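Local coordinates for protein GDSL-like Lipase (Parabacteroides distasonis, PDB 3P94) that probably acts as a serine hydrolase of the GDSL (SGNH) family, cleaving ester bonds in lipids, possibly lysophospholipids, at residues A[48-53]-A[71-76]; A[64-69]-A[107-112]; A[157-162]-A[196-201]. All blocks are in the same frame, centred on the assembly; numbering follows the deposited sequence.

Interaction 1. Residues A[48-53]-A[71-76]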
loop_
_atom_site.group_PDB
_atom_site.type_symbol
_atom_site.label_atom_id
_atom_site.label_comp_id
_atom_site.label_asym_id
_atom_site.label_seq_id
_atom_site.Cartn_x
_atom_site.Cartn_y
_atom_site.Cartn_z
ATOM N N ASN A 48 1.985 3.869 17.129
ATOM C CA ASN A 48 0.985 2.845 17.422
ATOM C C ASN A 48 0.286 2.432 16.113
ATOM O O ASN A 48 -0.936 2.402 16.024
ATOM C CB ASN A 48 -0.016 3.288 18.522
ATOM C CG ASN A 48 -0.952 2.196 19.010
ATOM O OD1 ASN A 48 -0.639 0.994 18.977
ATOM N ND2 ASN A 48 -2.141 2.598 19.456
ATOM N N PHE A 49 1.088 2.149 15.081
ATOM C CA PHE A 49 0.611 1.658 13.789
ATOM C C PHE A 49 0.908 0.166 13.689
ATOM O O PHE A 49 1.898 -0.301 14.261
ATOM C CB PHE A 49 1.260 2.416 12.607
ATOM C CG PHE A 49 1.022 3.909 12.504
ATOM C CD1 PHE A 49 -0.106 4.495 13.073
ATOM C CD2 PHE A 49 1.896 4.719 11.786
ATOM C CE1 PHE A 49 -0.336 5.870 12.951
ATOM C CE2 PHE A 49 1.658 6.093 11.656
ATOM C CZ PHE A 49 0.548 6.659 12.246
ATOM N N VAL A 50 0.060 -0.573 12.969
ATOM C CA VAL A 50 0.235 -2.011 12.773
ATOM C C VAL A 50 0.741 -2.211 11.344
ATOM O O VAL A 50 0.056 -1.830 10.400
ATOM C CB VAL A 50 -1.061 -2.815 13.071
ATOM C CG1 VAL A 50 -0.876 -4.295 12.764
ATOM C CG2 VAL A 50 -1.502 -2.629 14.513
ATOM N N ASP A 51 1.937 -2.787 11.193
ATOM C CA ASP A 51 2.565 -3.016 9.889
ATOM C C ASP A 51 2.118 -4.372 9.335
ATOM O O ASP A 51 2.401 -5.414 9.923
ATOM C CB ASP A 51 4.105 -2.925 10.042
ATOM C CG ASP A 51 4.955 -3.397 8.869
ATOM O OD1 ASP A 51 4.414 -3.479 7.722
ATOM O OD2 ASP A 51 6.171 -3.644 9.081
ATOM N N ARG A 52 1.401 -4.349 8.211
ATOM C CA ARG A 52 0.917 -5.571 7.577
ATOM C C ARG A 52 1.316 -5.620 6.088
ATOM O O ARG A 52 0.603 -6.196 5.264
ATOM C CB ARG A 52 -0.608 -5.739 7.786
ATOM C CG ARG A 52 -1.018 -6.100 9.238
ATOM C CD ARG A 52 -0.476 -7.473 9.646
ATOM N NE ARG A 52 -0.763 -7.859 11.028
ATOM C CZ ARG A 52 0.065 -7.668 12.050
ATOM N NH1 ARG A 52 1.227 -7.058 11.869
ATOM N NH2 ARG A 52 -0.268 -8.075 13.264
ATOM N N GLY A 53 2.494 -5.073 5.774
ATOM C CA GLY A 53 3.042 -5.118 4.421
ATOM C C GLY A 53 3.664 -6.471 4.127
ATOM O O GLY A 53 4.268 -7.066 5.019
ATOM N N ILE A 71 -9.613 -6.321 8.854
ATOM C CA ILE A 71 -10.960 -6.405 9.463
ATOM C C ILE A 71 -10.913 -6.997 10.885
ATOM O O ILE A 71 -11.454 -6.386 11.813
ATOM C CB ILE A 71 -11.959 -7.192 8.572
ATOM C CG1 ILE A 71 -12.127 -6.507 7.171
ATOM C CG2 ILE A 71 -13.314 -7.370 9.300
ATOM C CD1 ILE A 71 -12.838 -7.274 6.103
ATOM N N ASN A 72 -10.261 -8.165 11.060
ATOM C CA ASN A 72 -10.207 -8.839 12.360
ATOM C C ASN A 72 -9.407 -8.067 13.425
ATOM O O ASN A 72 -9.582 -8.352 14.617
ATOM C CB ASN A 72 -9.692 -10.258 12.213
ATOM C CG ASN A 72 -10.677 -11.179 11.499
ATOM O OD1 ASN A 72 -11.846 -10.845 11.271
ATOM N ND2 ASN A 72 -10.216 -12.361 11.107
ATOM N N LEU A 73 -8.607 -7.060 13.017
ATOM C CA LEU A 73 -7.854 -6.239 13.974
ATOM C C LEU A 73 -8.681 -5.026 14.434
ATOM O O LEU A 73 -8.249 -4.299 15.321
ATOM C CB LEU A 73 -6.495 -5.794 13.390
ATOM C CG LEU A 73 -5.497 -6.921 13.032
ATOM C CD1 LEU A 73 -4.188 -6.341 12.580
ATOM C CD2 LEU A 73 -5.244 -7.874 14.206
ATOM N N LYS A 74 -9.884 -4.831 13.846
ATOM C CA LYS A 74 -10.822 -3.734 14.136
ATOM C C LYS A 74 -10.100 -2.350 14.279
ATOM O O LYS A 74 -10.218 -1.710 15.325
ATOM C CB LYS A 74 -11.650 -4.062 15.405
ATOM C CG LYS A 74 -12.567 -5.273 15.236
ATOM C CD LYS A 74 -13.240 -5.647 16.548
ATOM C CE LYS A 74 -14.349 -6.648 16.359
ATOM N NZ LYS A 74 -15.101 -6.851 17.628
ATOM N N PRO A 75 -9.328 -1.874 13.274
ATOM C CA PRO A 75 -8.666 -0.569 13.431
ATOM C C PRO A 75 -9.607 0.600 13.177
ATOM O O PRO A 75 -10.659 0.422 12.583
ATOM C CB PRO A 75 -7.572 -0.613 12.362
ATOM C CG PRO A 75 -8.178 -1.419 11.269
ATOM C CD PRO A 75 -9.035 -2.456 11.947
ATOM N N LYS A 76 -9.193 1.804 13.583
ATOM C CA LYS A 76 -9.927 3.042 13.308
ATOM C C LYS A 76 -9.812 3.339 11.813
ATOM O O LYS A 76 -10.782 3.763 11.178
ATOM C CB LYS A 76 -9.355 4.211 14.128
ATOM C CG LYS A 76 -9.594 4.110 15.632
ATOM C CD LYS A 76 -9.029 5.326 16.350
ATOM C CE LYS A 76 -9.354 5.296 17.818
ATOM N NZ LYS A 76 -9.119 6.611 18.449
#
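Leu73 reaches across to Val50 and Arg52 at the border of the parallel sheet, inside a beta-alpha-beta crossover: strand 49-53, at one outer side of the sheet, leads into helix 59-71, and the chain then turns through Leu73 into strand 75-81. Strand 23-29 lies between the two strands, which explains why Val50 CA and Pro75 CA are 9.0 Å apart and these two segments meet only through side chains. Arg52 traces the contact. Its CB leaves the strand toward Leu73, and CG lies beside the Asp69 carbonyl of helix 59-71. A bend at chi2 (-65°) folds the chain back over its own strand. Arg52 NE passes Leu73 CD1 at 4.1 Å, the two side chains crossing near a right angle, and donates to Asn16 OD1. Over the centre of the guanidinium sits Val50 CG1, 3.5 Å above its plane, so one methyl covers this face. The same Val50 CG1 packs against Leu73 CD1 at 3.9 Å, making CD1 the atom of Leu73 that meets both partners. At the tip, Arg52 NH1 bonds to Asp51 O (2.8 Å, 147°), in the guanidinium plane but above the plane of the carbonyl, tying the folded side chain to its own strand. Beside it, Asp51 closes an Asx turn, its OD1 accepting from Gly53 N at 3.2 Å.

Interaction 2. Residues A[64-69]-A[107-112]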
loop_
_atom_site.group_PDB
_atom_site.type_symbol
_atom_site.label_atom_id
_atom_site.label_comp_id
_atom_site.label_asym_id
_atom_site.label_seq_id
_atom_site.Cartn_x
_atom_site.Cartn_y
_atom_site.Cartn_z
ATOM N N VAL A 64 -7.831 -10.845 -0.425
ATOM C CA VAL A 64 -8.078 -12.125 0.253
ATOM C C VAL A 64 -7.532 -12.083 1.718
ATOM O O VAL A 64 -8.208 -12.543 2.636
ATOM C CB VAL A 64 -7.503 -13.306 -0.571
ATOM C CG1 VAL A 64 -7.474 -14.607 0.237
ATOM C CG2 VAL A 64 -8.315 -13.499 -1.850
ATOM N N ARG A 65 -6.354 -11.496 1.927
ATOM C CA ARG A 65 -5.698 -11.356 3.240
ATOM C C ARG A 65 -6.366 -10.277 4.132
ATOM O O ARG A 65 -6.165 -10.270 5.350
ATOM C CB ARG A 65 -4.226 -10.976 2.983
ATOM C CG ARG A 65 -3.350 -10.988 4.200
ATOM C CD ARG A 65 -1.894 -11.005 3.846
ATOM N NE ARG A 65 -1.420 -9.856 3.054
ATOM C CZ ARG A 65 -0.966 -8.713 3.562
ATOM N NH1 ARG A 65 -1.048 -8.477 4.864
ATOM N NH2 ARG A 65 -0.445 -7.790 2.769
ATOM N N PHE A 66 -7.138 -9.356 3.514
ATOM C CA PHE A 66 -7.787 -8.200 4.138
ATOM C C PHE A 66 -8.573 -8.527 5.403
ATOM O O PHE A 66 -8.505 -7.764 6.364
ATOM C CB PHE A 66 -8.718 -7.493 3.132
ATOM C CG PHE A 66 -8.924 -6.023 3.406
ATOM C CD1 PHE A 66 -7.930 -5.095 3.094
ATOM C CD2 PHE A 66 -10.115 -5.562 3.947
ATOM C CE1 PHE A 66 -8.116 -3.734 3.347
ATOM C CE2 PHE A 66 -10.301 -4.198 4.194
ATOM C CZ PHE A 66 -9.302 -3.295 3.889
ATOM N N ARG A 67 -9.334 -9.631 5.404
ATOM C CA ARG A 67 -10.148 -10.009 6.563
ATOM C C ARG A 67 -9.267 -10.307 7.817
ATOM O O ARG A 67 -9.566 -9.795 8.888
ATOM C CB ARG A 67 -11.058 -11.194 6.214
ATOM C CG ARG A 67 -11.926 -11.693 7.367
ATOM C CD ARG A 67 -13.198 -12.378 6.872
ATOM N NE ARG A 67 -13.970 -11.503 5.989
ATOM C CZ ARG A 67 -14.789 -10.540 6.403
ATOM N NH1 ARG A 67 -15.009 -10.357 7.699
ATOM N NH2 ARG A 67 -15.403 -9.759 5.521
ATOM N N GLN A 68 -8.189 -11.099 7.668
ATOM C CA GLN A 68 -7.307 -11.479 8.779
ATOM C C GLN A 68 -6.412 -10.328 9.246
ATOM O O GLN A 68 -6.268 -10.105 10.445
ATOM C CB GLN A 68 -6.428 -12.684 8.377
ATOM C CG GLN A 68 -5.458 -13.142 9.490
ATOM C CD GLN A 68 -4.420 -14.133 9.047
ATOM O OE1 GLN A 68 -4.632 -15.346 9.123
ATOM N NE2 GLN A 68 -3.255 -13.635 8.631
ATOM N N ASP A 69 -5.787 -9.633 8.304
ATOM C CA ASP A 69 -4.817 -8.606 8.630
ATOM C C ASP A 69 -5.358 -7.194 8.777
ATOM O O ASP A 69 -4.595 -6.322 9.185
ATOM C CB ASP A 69 -3.675 -8.673 7.606
ATOM C CG ASP A 69 -2.761 -9.892 7.811
ATOM O OD1 ASP A 69 -2.947 -10.620 8.814
ATOM O OD2 ASP A 69 -1.851 -10.098 6.983
ATOM N N ALA A 107 -11.934 -1.155 -0.076
ATOM C CA ALA A 107 -12.568 0.048 0.479
ATOM C C ALA A 107 -13.979 -0.262 0.972
ATOM O O ALA A 107 -14.345 0.158 2.069
ATOM C CB ALA A 107 -12.601 1.170 -0.565
ATOM N N GLU A 108 -14.752 -1.029 0.187
ATOM C CA GLU A 108 -16.130 -1.383 0.536
ATOM C C GLU A 108 -16.178 -2.340 1.737
ATOM O O GLU A 108 -17.065 -2.195 2.582
ATOM C CB GLU A 108 -16.865 -1.966 -0.674
ATOM C CG GLU A 108 -17.169 -0.911 -1.733
ATOM C CD GLU A 108 -18.047 -1.324 -2.901
ATOM O OE1 GLU A 108 -18.320 -2.535 -3.063
ATOM O OE2 GLU A 108 -18.475 -0.421 -3.651
ATOM N N LEU A 109 -15.222 -3.283 1.839
ATOM C CA LEU A 109 -15.144 -4.199 2.987
ATOM C C LEU A 109 -14.795 -3.432 4.259
ATOM O O LEU A 109 -15.370 -3.706 5.314
ATOM C CB LEU A 109 -14.111 -5.329 2.752
ATOM C CG LEU A 109 -14.526 -6.452 1.808
ATOM C CD1 LEU A 109 -13.355 -7.381 1.554
ATOM C CD2 LEU A 109 -15.727 -7.253 2.351
ATOM N N ALA A 110 -13.865 -2.457 4.156
ATOM C CA ALA A 110 -13.471 -1.621 5.285
ATOM C C ALA A 110 -14.650 -0.766 5.757
ATOM O O ALA A 110 -14.898 -0.715 6.964
ATOM C CB ALA A 110 -12.296 -0.730 4.898
ATOM N N LYS A 111 -15.390 -0.123 4.823
ATOM C CA LYS A 111 -16.521 0.721 5.199
ATOM C C LYS A 111 -17.639 -0.109 5.882
ATOM O O LYS A 111 -18.227 0.348 6.871
ATOM C CB LYS A 111 -17.060 1.492 3.986
ATOM C CG LYS A 111 -18.129 2.525 4.353
ATOM C CD LYS A 111 -18.726 3.190 3.114
ATOM C CE LYS A 111 -20.051 3.865 3.392
ATOM N NZ LYS A 111 -19.921 4.986 4.363
ATOM N N ALA A 112 -17.914 -1.326 5.380
ATOM C CA ALA A 112 -18.931 -2.220 5.950
ATOM C C ALA A 112 -18.567 -2.654 7.388
ATOM O O ALA A 112 -19.447 -3.008 8.167
ATOM C CB ALA A 112 -19.087 -3.442 5.061
#
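Phe66 and Leu109 join two neighbouring helices, 59-71 and 96-112, whose short segments run nearly parallel, 27° apart with axes 10.9 Å from each other. The apolar contacts centre on the Phe66 ring. Phe66 turns its CG away from the backbone N (chi1 -153°), and the ring reaches the second helix obliquely: Phe66 CD2 lies 4.2 Å from Leu109 CB, while Phe66 CE2 and CZ are each 4.1 Å from Ala110 CB. The Phe66 and Leu109 side chains run antiparallel alongside one another, and Ile71, five residues further on, also packs on both. Shortening Phe66 to an alanine would probably open a gap beside Leu109 CB and Ala110 CB. A second, mixed contact lies toward solvent: Arg67, bent at chi3, brings NH2 to 4.1 Å from Leu109 CD2, the methyl meeting the edge of the guanidinium. The polar side chains of 64-69 bond elsewhere, within the helix and to Asn16 and Arg52. Arg65 NH1 forms a salt bridge to Asp69 OD2 (2.8 Å, 161°), in the guanidinium plane and on the anti lone pair, and also bonds the Arg52 carbonyl; Asp69 OD1 takes Gln68 NE2 at 3.0 Å from above the carboxylate plane, and also Asn16 ND2. Helix 59-71 thus meets 107-112 by mostly apolar van der Waals packing, with the Arg67 guanidinium at its margin, while Arg65 and Asp69 pair away from that interface.

Interaction 3. Residues A[157-162]-A[196-201]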
loop_
_atom_site.group_PDB
_atom_site.type_symbol
_atom_site.label_atom_id
_atom_site.label_comp_id
_atom_site.label_asym_id
_atom_site.label_seq_id
_atom_site.Cartn_x
_atom_site.Cartn_y
_atom_site.Cartn_z
ATOM N N THR A 157 -9.644 9.930 2.349
ATOM C CA THR A 157 -8.399 10.697 2.300
ATOM C C THR A 157 -7.465 10.086 1.233
ATOM O O THR A 157 -7.319 8.859 1.178
ATOM C CB THR A 157 -7.738 10.702 3.699
ATOM O OG1 THR A 157 -8.617 11.345 4.619
ATOM C CG2 THR A 157 -6.375 11.401 3.714
ATOM N N TYR A 158 -6.845 10.943 0.391
ATOM C CA TYR A 158 -5.880 10.507 -0.622
ATOM C C TYR A 158 -4.495 11.044 -0.242
ATOM O O TYR A 158 -4.341 12.243 -0.009
ATOM C CB TYR A 158 -6.301 10.964 -2.033
ATOM C CG TYR A 158 -5.351 10.546 -3.142
ATOM C CD1 TYR A 158 -5.340 9.239 -3.624
ATOM C CD2 TYR A 158 -4.506 11.476 -3.752
ATOM C CE1 TYR A 158 -4.483 8.856 -4.658
ATOM C CE2 TYR A 158 -3.658 11.110 -4.796
ATOM C CZ TYR A 158 -3.653 9.800 -5.248
ATOM O OH TYR A 158 -2.833 9.448 -6.291
ATOM N N VAL A 159 -3.512 10.148 -0.124
ATOM C CA VAL A 159 -2.137 10.482 0.251
ATOM C C VAL A 159 -1.318 10.538 -1.033
ATOM O O VAL A 159 -1.070 9.496 -1.655
ATOM C CB VAL A 159 -1.577 9.462 1.288
ATOM C CG1 VAL A 159 -0.106 9.700 1.580
ATOM C CG2 VAL A 159 -2.377 9.501 2.580
ATOM N N ASP A 160 -0.913 11.751 -1.439
ATOM C CA ASP A 160 -0.178 11.924 -2.684
ATOM C C ASP A 160 1.350 11.865 -2.492
ATOM O O ASP A 160 2.064 12.883 -2.571
ATOM C CB ASP A 160 -0.599 13.216 -3.397
ATOM C CG ASP A 160 -0.178 13.312 -4.858
ATOM O OD1 ASP A 160 0.442 12.350 -5.369
ATOM O OD2 ASP A 160 -0.494 14.328 -5.495
ATOM N N TYR A 161 1.858 10.637 -2.341
ATOM C CA TYR A 161 3.300 10.404 -2.297
ATOM C C TYR A 161 3.936 10.724 -3.646
ATOM O O TYR A 161 5.045 11.254 -3.698
ATOM C CB TYR A 161 3.604 8.925 -2.005
ATOM C CG TYR A 161 3.206 8.365 -0.661
ATOM C CD1 TYR A 161 3.431 9.083 0.509
ATOM C CD2 TYR A 161 2.766 7.050 -0.540
ATOM C CE1 TYR A 161 3.153 8.531 1.759
ATOM C CE2 TYR A 161 2.495 6.486 0.702
ATOM C CZ TYR A 161 2.693 7.229 1.850
ATOM O OH TYR A 161 2.423 6.669 3.068
ATOM N N HIS A 162 3.246 10.319 -4.734
ATOM C CA HIS A 162 3.694 10.388 -6.130
ATOM C C HIS A 162 4.154 11.793 -6.548
ATOM O O HIS A 162 5.273 11.918 -7.049
ATOM C CB HIS A 162 2.584 9.873 -7.080
ATOM C CG HIS A 162 3.063 9.625 -8.483
ATOM N ND1 HIS A 162 3.281 10.667 -9.369
ATOM C CD2 HIS A 162 3.357 8.457 -9.105
ATOM C CE1 HIS A 162 3.708 10.105 -10.493
ATOM N NE2 HIS A 162 3.763 8.780 -10.388
ATOM N N LEU A 196 1.632 10.976 8.017
ATOM C CA LEU A 196 1.311 11.374 9.390
ATOM C C LEU A 196 0.303 12.526 9.397
ATOM O O LEU A 196 -0.616 12.516 10.208
ATOM C CB LEU A 196 2.555 11.762 10.197
ATOM C CG LEU A 196 3.438 10.610 10.717
ATOM C CD1 LEU A 196 4.674 11.162 11.374
ATOM C CD2 LEU A 196 2.681 9.697 11.686
ATOM N N GLU A 197 0.463 13.488 8.475
ATOM C CA GLU A 197 -0.434 14.644 8.334
ATOM C C GLU A 197 -1.832 14.162 7.894
ATOM O O GLU A 197 -2.826 14.632 8.435
ATOM C CB GLU A 197 0.154 15.641 7.321
ATOM C CG GLU A 197 -0.356 17.065 7.457
ATOM C CD GLU A 197 0.383 18.100 6.626
ATOM O OE1 GLU A 197 1.598 17.918 6.375
ATOM O OE2 GLU A 197 -0.249 19.113 6.250
ATOM N N ALA A 198 -1.895 13.199 6.953
ATOM C CA ALA A 198 -3.157 12.624 6.473
ATOM C C ALA A 198 -3.886 11.842 7.581
ATOM O O ALA A 198 -5.091 12.012 7.741
ATOM C CB ALA A 198 -2.900 11.721 5.285
ATOM N N ILE A 199 -3.154 11.016 8.359
ATOM C CA ILE A 199 -3.727 10.226 9.460
ATOM C C ILE A 199 -4.278 11.154 10.555
ATOM O O ILE A 199 -5.403 10.937 11.011
ATOM C CB ILE A 199 -2.700 9.196 10.025
ATOM C CG1 ILE A 199 -2.489 8.031 9.026
ATOM C CG2 ILE A 199 -3.110 8.651 11.408
ATOM C CD1 ILE A 199 -1.164 7.252 9.196
ATOM N N HIS A 200 -3.498 12.175 10.977
ATOM C CA HIS A 200 -3.902 13.091 12.048
ATOM C C HIS A 200 -5.133 13.929 11.658
ATOM O O HIS A 200 -5.907 14.271 12.539
ATOM C CB HIS A 200 -2.737 13.991 12.500
ATOM C CG HIS A 200 -1.562 13.237 13.063
ATOM N ND1 HIS A 200 -0.285 13.781 13.051
ATOM C CD2 HIS A 200 -1.497 11.993 13.597
ATOM C CE1 HIS A 200 0.504 12.864 13.585
ATOM N NE2 HIS A 200 -0.178 11.767 13.921
ATOM N N LYS A 201 -5.344 14.202 10.358
ATOM C CA LYS A 201 -6.515 14.941 9.895
ATOM C C LYS A 201 -7.745 14.002 9.761
ATOM O O LYS A 201 -8.863 14.472 9.953
ATOM C CB LYS A 201 -6.223 15.719 8.585
ATOM C CG LYS A 201 -6.129 14.915 7.287
#
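The last helix of the chain, 185-202, packs on an outer strand of the parallel sheet, 157-159, and Ala198 meets Thr157 and Val159 there. A single methyl does the touching on the helix side: Ala198 CB lies 3.5 Å from Val159 CG2 and 3.8 Å from Thr157 CG2. Thr157 and Val159 alternate with Tyr158, so both point toward the helix while the Tyr158 CB points away; its side chain touches helix 137-153. With nothing beyond CB, Ala198 lets the backbones come close, Ala198 CA being 6.7 Å from Val159 CA. In this flavodoxin-like alpha/beta/alpha layering, helices cover both faces of the sheet, and helix 185-202 follows Asp179 and His182, which together with Ser31 probably form the catalytic triad. Thr157 places its methyl anti to the backbone N (chi1 -62° for OG1), so CG2 faces Ala198 while OG1 shares a hydrogen bond with the hydroxyl of Thr202. Val159 CG1, the other branch, sits 3.5 Å above the ring plane of Tyr161, offset toward the rim. Between them Asp160 N-caps helix 161-165, its side chain accepting from a backbone N just past His162; Asp160 OD2 also bonds Ser163 OG.

Overall arrangement
Interactions 1 and 3 reach opposite outer strands of the same five-stranded parallel sheet, their centres about 17 Å apart, and helix 185-202 connects them: Phe49 of interaction 1 packs on Leu196 and Ile199 of interaction 3. Interactions 1 and 2 lie closer, about 11 Å between centres, and share helix 59-71, with Arg65 bonding the backbone carbonyl of Arg52. Their segments alternate along the chain, and the helix linking the strands of interaction 1 packs on helix 96-112. Interaction 3 comes later, about 20 Å from interaction 2 between centres and not touching it. Together they show helices layered onto the flavodoxin-like sheet of this SGNH-family hydrolase.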